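Local coordinates for protein 5-cytosine DNA methyltransferase (Entamoeba histolytica, PDB 3QV2) that probably methylates carbon 5 of cytosine in tRNA and DNA as a DNMT2-type enzyme, and is seen here with S-adenosyl-L-homocysteine bound, at residues S25-E28 with N33-A36; R172-A177 with A315-Y320. All blocks are in the same frame, centred on the assembly; numbering follows the deposited sequence.

Interaction 1 (S25-E28 with N33-A36); sequences SSYE and NINA
Tyr27 reaches from helix 22-29 to the loop at 33-36 and carries the whole contact from its side. Its hydroxyl donates a hydrogen bond to the backbone carbonyl of Ile34, with 2.7 Å between Tyr27 OH and Ile34 O. The C=O...donor angle is 130°, and the hydroxyl is tilted 27° from the carbonyl plane. The carbonyl oxygen lies at the edge of the tyrosine ring, near its plane, and is 3.4 Å from Tyr27 CE2. The chi1 torsion of -179° sets CG anti to the backbone N and carries the ring out from the helix to the loop.

The tight part of the contact lies around the outer end of the ring. The methyl of Ala36 points toward the helix and meets the ring obliquely, with Ala36 CB 3.5 Å from Tyr27 CE2. On Ile34 the branch point does the touching: Ile34 CB is 3.5 Å from Tyr27 OH. Its CG2 branch is a little farther off, at 3.9 Å from Tyr27 OH. The phenol therefore has its polar end fixed by one bond and apolar carbons close by.

The other side is looser. Asn33 and Asn35 are exposed, and their side chains start off away from the helix. Glu28 is also exposed on the helix and forms a salt bridge with Arg24 instead of meeting the loop.

The contact joins two successive elements of a Rossmann-like methyltransferase domain. Helix 22-29 ends, the chain turns back, and strand 36-41 begins at the border of the mixed sheet. Val11 of strand 11-16 touches Tyr27, Ile34 and Ala36 alike. Met318 of helix 311-321 also packs on Tyr27.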
loop_
_atom_site.group_PDB
_atom_site.type_symbol
_atom_site.label_atom_id
_atom_site.label_comp_id
_atom_site.label_asym_id
_atom_site.label_seq_id
_atom_site.Cartn_x
_atom_site.Cartn_y
_atom_site.Cartn_z
ATOM N N SER A 25 9.636 0.115 -3.090
ATOM C CA SER A 25 9.569 1.400 -3.774
ATOM C C SER A 25 9.658 2.557 -2.787
ATOM O O SER A 25 10.380 3.527 -3.015
ATOM C CB SER A 25 8.272 1.507 -4.578
ATOM O OG SER A 25 8.199 0.495 -5.564
ATOM N N SER A 26 8.915 2.448 -1.690
ATOM C CA SER A 26 8.911 3.478 -0.661
ATOM C C SER A 26 10.314 3.735 -0.119
ATOM O O SER A 26 10.734 4.884 0.019
ATOM C CB SER A 26 7.975 3.086 0.482
ATOM O OG SER A 26 6.646 2.935 0.017
ATOM N N TYR A 27 11.030 2.659 0.191
ATOM C CA TYR A 27 12.391 2.769 0.701
ATOM C C TYR A 27 13.312 3.412 -0.328
ATOM O O TYR A 27 14.109 4.290 0.001
ATOM C CB TYR A 27 12.936 1.394 1.096
ATOM C CG TYR A 27 14.341 1.436 1.655
ATOM C CD1 TYR A 27 14.563 1.594 3.017
ATOM C CD2 TYR A 27 15.448 1.325 0.821
ATOM C CE1 TYR A 27 15.846 1.637 3.534
ATOM C CE2 TYR A 27 16.734 1.369 1.329
ATOM C CZ TYR A 27 16.927 1.524 2.685
ATOM O OH TYR A 27 18.202 1.567 3.198
ATOM N N GLU A 28 13.200 2.970 -1.575
ATOM C CA GLU A 28 14.090 3.434 -2.633
ATOM C C GLU A 28 13.893 4.909 -2.979
ATOM O O GLU A 28 14.832 5.577 -3.411
ATOM C CB GLU A 28 13.942 2.560 -3.884
ATOM C CG GLU A 28 14.440 1.132 -3.706
ATOM C CD GLU A 28 14.362 0.320 -4.985
ATOM O OE1 GLU A 28 13.807 0.832 -5.980
ATOM O OE2 GLU A 28 14.858 -0.827 -4.997
ATOM N N ASN A 33 18.914 6.691 1.808
ATOM C CA ASN A 33 20.157 6.640 1.039
ATOM C C ASN A 33 21.195 5.614 1.497
ATOM O O ASN A 33 22.392 5.783 1.262
ATOM C CB ASN A 33 20.790 8.030 0.939
ATOM C CG ASN A 33 19.949 8.994 0.125
ATOM O OD1 ASN A 33 19.161 8.582 -0.728
ATOM N ND2 ASN A 33 20.112 10.287 0.381
ATOM N N ILE A 34 20.741 4.555 2.156
ATOM C CA ILE A 34 21.596 3.401 2.388
ATOM C C ILE A 34 21.222 2.331 1.372
ATOM O O ILE A 34 20.059 1.944 1.279
ATOM C CB ILE A 34 21.439 2.823 3.808
ATOM C CG1 ILE A 34 22.158 3.701 4.832
ATOM C CG2 ILE A 34 21.998 1.412 3.870
ATOM C CD1 ILE A 34 21.311 4.821 5.380
ATOM N N ASN A 35 22.196 1.868 0.597
ATOM C CA ASN A 35 21.932 0.805 -0.366
ATOM C C ASN A 35 21.415 -0.438 0.346
ATOM O O ASN A 35 21.953 -0.840 1.379
ATOM C CB ASN A 35 23.178 0.489 -1.192
ATOM C CG ASN A 35 23.584 1.641 -2.093
ATOM O OD1 ASN A 35 24.403 2.480 -1.718
ATOM N ND2 ASN A 35 23.006 1.690 -3.288
ATOM N N ALA A 36 20.362 -1.036 -0.198
ATOM C CA ALA A 36 19.716 -2.167 0.455
ATOM C C ALA A 36 19.442 -3.322 -0.503
ATOM O O ALA A 36 19.457 -3.152 -1.722
ATOM C CB ALA A 36 18.423 -1.717 1.126
#

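Interaction 2 (R172-A177 with A315-Y320); sequences RYYVMA and AQLMEY
Tyr174 and Leu317 both set CG anti to the carbonyl carbon, with chi1 at -57° and -59°, and their side chains meet between strand and helix. Met176 starts the same way (chi1 -67°), which sends its sulfur toward the helix. Leu317 CD1 lies over one face of the Tyr174 ring, 3.6 Å from the ring centroid. This is a CH-pi contact. The methyl is displaced toward the rim, and its closest ring atom is Tyr174 CG, at 3.3 Å from Leu317 CD1. The two side chains cross at about a right angle.

Two residues on, Met176 is the next side chain on the same face of the strand. Its sulfur sits at the edge of the Tyr320 ring, with Met176 SD 3.7 Å from Tyr320 CD2, which makes a Met-aromatic contact. The same SD lies 3.5 Å from the backbone atom Leu317 O and 4.0 Å from Leu317 CB. The polar end of Tyr320 is held by the backbone carbonyl of Asn184, while its ring stacks on Phe182.

All four side chains are buried, and no hydrogen bond crosses the contact. Phe127 of the neighbouring strand 125-130 touches both Tyr174 and Leu317. The axes of segments 172-177 and 315-320 run in nearly the same direction. This is the helix-on-sheet packing of the Rossmann-like fold of C5-methyltransferases, in which a helix late in the chain packs on one face of the central sheet.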
loop_
_atom_site.group_PDB
_atom_site.type_symbol
_atom_site.label_atom_id
_atom_site.label_comp_id
_atom_site.label_asym_id
_atom_site.label_seq_id
_atom_site.Cartn_x
_atom_site.Cartn_y
_atom_site.Cartn_z
ATOM N N ARG A 172 -4.389 4.804 6.276
ATOM C CA ARG A 172 -3.827 3.506 6.629
ATOM C C ARG A 172 -3.122 3.529 7.982
ATOM O O ARG A 172 -2.801 4.592 8.516
ATOM C CB ARG A 172 -2.861 3.023 5.545
ATOM C CG ARG A 172 -3.533 2.626 4.238
ATOM C CD ARG A 172 -4.463 1.439 4.431
ATOM N NE ARG A 172 -4.927 0.894 3.158
ATOM C CZ ARG A 172 -6.057 1.252 2.559
ATOM N NH1 ARG A 172 -6.397 0.703 1.400
ATOM N NH2 ARG A 172 -6.850 2.155 3.117
ATOM N N TYR A 173 -2.891 2.342 8.529
ATOM C CA TYR A 173 -2.225 2.195 9.814
ATOM C C TYR A 173 -0.791 1.735 9.595
ATOM O O TYR A 173 -0.535 0.834 8.794
ATOM C CB TYR A 173 -2.988 1.194 10.682
ATOM C CG TYR A 173 -2.390 0.950 12.049
ATOM C CD1 TYR A 173 -2.132 2.004 12.916
ATOM C CD2 TYR A 173 -2.106 -0.337 12.480
ATOM C CE1 TYR A 173 -1.593 1.781 14.170
ATOM C CE2 TYR A 173 -1.569 -0.571 13.731
ATOM C CZ TYR A 173 -1.315 0.491 14.571
ATOM O OH TYR A 173 -0.782 0.263 15.818
ATOM N N TYR A 174 0.144 2.363 10.302
ATOM C CA TYR A 174 1.563 2.065 10.131
ATOM C C TYR A 174 2.254 1.758 11.455
ATOM O O TYR A 174 2.142 2.520 12.416
ATOM C CB TYR A 174 2.273 3.233 9.447
ATOM C CG TYR A 174 1.684 3.613 8.107
ATOM C CD1 TYR A 174 2.069 2.955 6.948
ATOM C CD2 TYR A 174 0.748 4.632 8.001
ATOM C CE1 TYR A 174 1.537 3.298 5.721
ATOM C CE2 TYR A 174 0.208 4.984 6.777
ATOM C CZ TYR A 174 0.609 4.313 5.640
ATOM O OH TYR A 174 0.081 4.653 4.419
ATOM N N VAL A 175 2.978 0.644 11.497
ATOM C CA VAL A 175 3.718 0.262 12.692
ATOM C C VAL A 175 5.220 0.317 12.435
ATOM O O VAL A 175 5.717 -0.267 11.474
ATOM C CB VAL A 175 3.343 -1.154 13.166
ATOM C CG1 VAL A 175 4.147 -1.526 14.398
ATOM C CG2 VAL A 175 1.853 -1.238 13.454
ATOM N N MET A 176 5.934 1.028 13.301
ATOM C CA MET A 176 7.382 1.150 13.193
ATOM C C MET A 176 8.056 0.596 14.440
ATOM O O MET A 176 7.987 1.194 15.514
ATOM C CB MET A 176 7.777 2.611 12.978
ATOM C CG MET A 176 7.341 3.173 11.637
ATOM S SD MET A 176 7.043 4.949 11.702
ATOM C CE MET A 176 5.566 4.994 12.715
ATOM N N ALA A 177 8.705 -0.554 14.292
ATOM C CA ALA A 177 9.339 -1.222 15.420
ATOM C C ALA A 177 10.833 -1.405 15.191
ATOM O O ALA A 177 11.270 -1.691 14.078
ATOM C CB ALA A 177 8.672 -2.565 15.678
ATOM N N ALA A 315 7.456 6.345 2.615
ATOM C CA ALA A 315 8.812 6.861 2.469
ATOM C C ALA A 315 9.190 7.723 3.667
ATOM O O ALA A 315 10.280 7.589 4.221
ATOM C CB ALA A 315 8.949 7.653 1.180
ATOM N N GLN A 316 8.280 8.606 4.066
ATOM C CA GLN A 316 8.532 9.492 5.196
ATOM C C GLN A 316 8.595 8.731 6.517
ATOM O O GLN A 316 9.418 9.038 7.379
ATOM C CB GLN A 316 7.472 10.594 5.274
ATOM C CG GLN A 316 7.512 11.574 4.116
ATOM C CD GLN A 316 6.764 12.856 4.415
ATOM O OE1 GLN A 316 6.520 13.189 5.574
ATOM N NE2 GLN A 316 6.395 13.585 3.367
ATOM N N LEU A 317 7.726 7.738 6.672
ATOM C CA LEU A 317 7.670 6.962 7.906
ATOM C C LEU A 317 8.885 6.052 8.059
ATOM O O LEU A 317 9.357 5.816 9.170
ATOM C CB LEU A 317 6.376 6.149 7.970
ATOM C CG LEU A 317 5.095 6.984 7.914
ATOM C CD1 LEU A 317 3.870 6.096 8.010
ATOM C CD2 LEU A 317 5.093 8.027 9.024
ATOM N N MET A 318 9.388 5.541 6.940
ATOM C CA MET A 318 10.582 4.706 6.961
ATOM C C MET A 318 11.806 5.525 7.351
ATOM O O MET A 318 12.660 5.061 8.104
ATOM C CB MET A 318 10.802 4.035 5.605
ATOM C CG MET A 318 9.846 2.889 5.312
ATOM S SD MET A 318 10.250 2.051 3.767
ATOM C CE MET A 318 9.148 0.640 3.842
ATOM N N GLU A 319 11.883 6.747 6.833
ATOM C CA GLU A 319 12.970 7.654 7.175
ATOM C C GLU A 319 13.017 7.866 8.685
ATOM O O GLU A 319 14.089 8.032 9.269
ATOM C CB GLU A 319 12.805 8.989 6.449
ATOM C CG GLU A 319 12.958 8.889 4.938
ATOM C CD GLU A 319 12.457 10.123 4.213
ATOM O OE1 GLU A 319 11.963 11.053 4.886
ATOM O OE2 GLU A 319 12.554 10.160 2.969
ATOM N N TYR A 320 11.845 7.847 9.312
ATOM C CA TYR A 320 11.752 7.950 10.762
ATOM C C TYR A 320 12.218 6.654 11.419
ATOM O O TYR A 320 13.063 6.670 12.314
ATOM C CB TYR A 320 10.317 8.270 11.180
ATOM C CG TYR A 320 10.106 8.331 12.675
ATOM C CD1 TYR A 320 10.654 9.358 13.432
ATOM C CD2 TYR A 320 9.347 7.369 13.328
ATOM C CE1 TYR A 320 10.460 9.420 14.799
ATOM C CE2 TYR A 320 9.146 7.424 14.694
ATOM C CZ TYR A 320 9.704 8.452 15.423
ATOM O OH TYR A 320 9.505 8.509 16.784
#

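Overall arrangement
The two contacts lie in the same methyltransferase domain, with centres 14 Å apart. Interaction 1 comes first in the chain and is local. Interaction 2 follows and is long-range, with 137 residues between its segments. The loop of interaction 1 leads into strand 36-41, at the border of the mixed sheet that also holds strand 172-178. Helices 22-29 and 311-321 pack directly together: Met318 SD approaches Ser26 CB, and Ala315 CB approaches Ser26 O. A helix near the chain's end is thus brought back against one near its start. Helix 22-29 includes Gly22, which binds S-adenosyl-L-homocysteine; the side chains of Tyr27 and Tyr174 lie about 12 and 9 Å from that ligand.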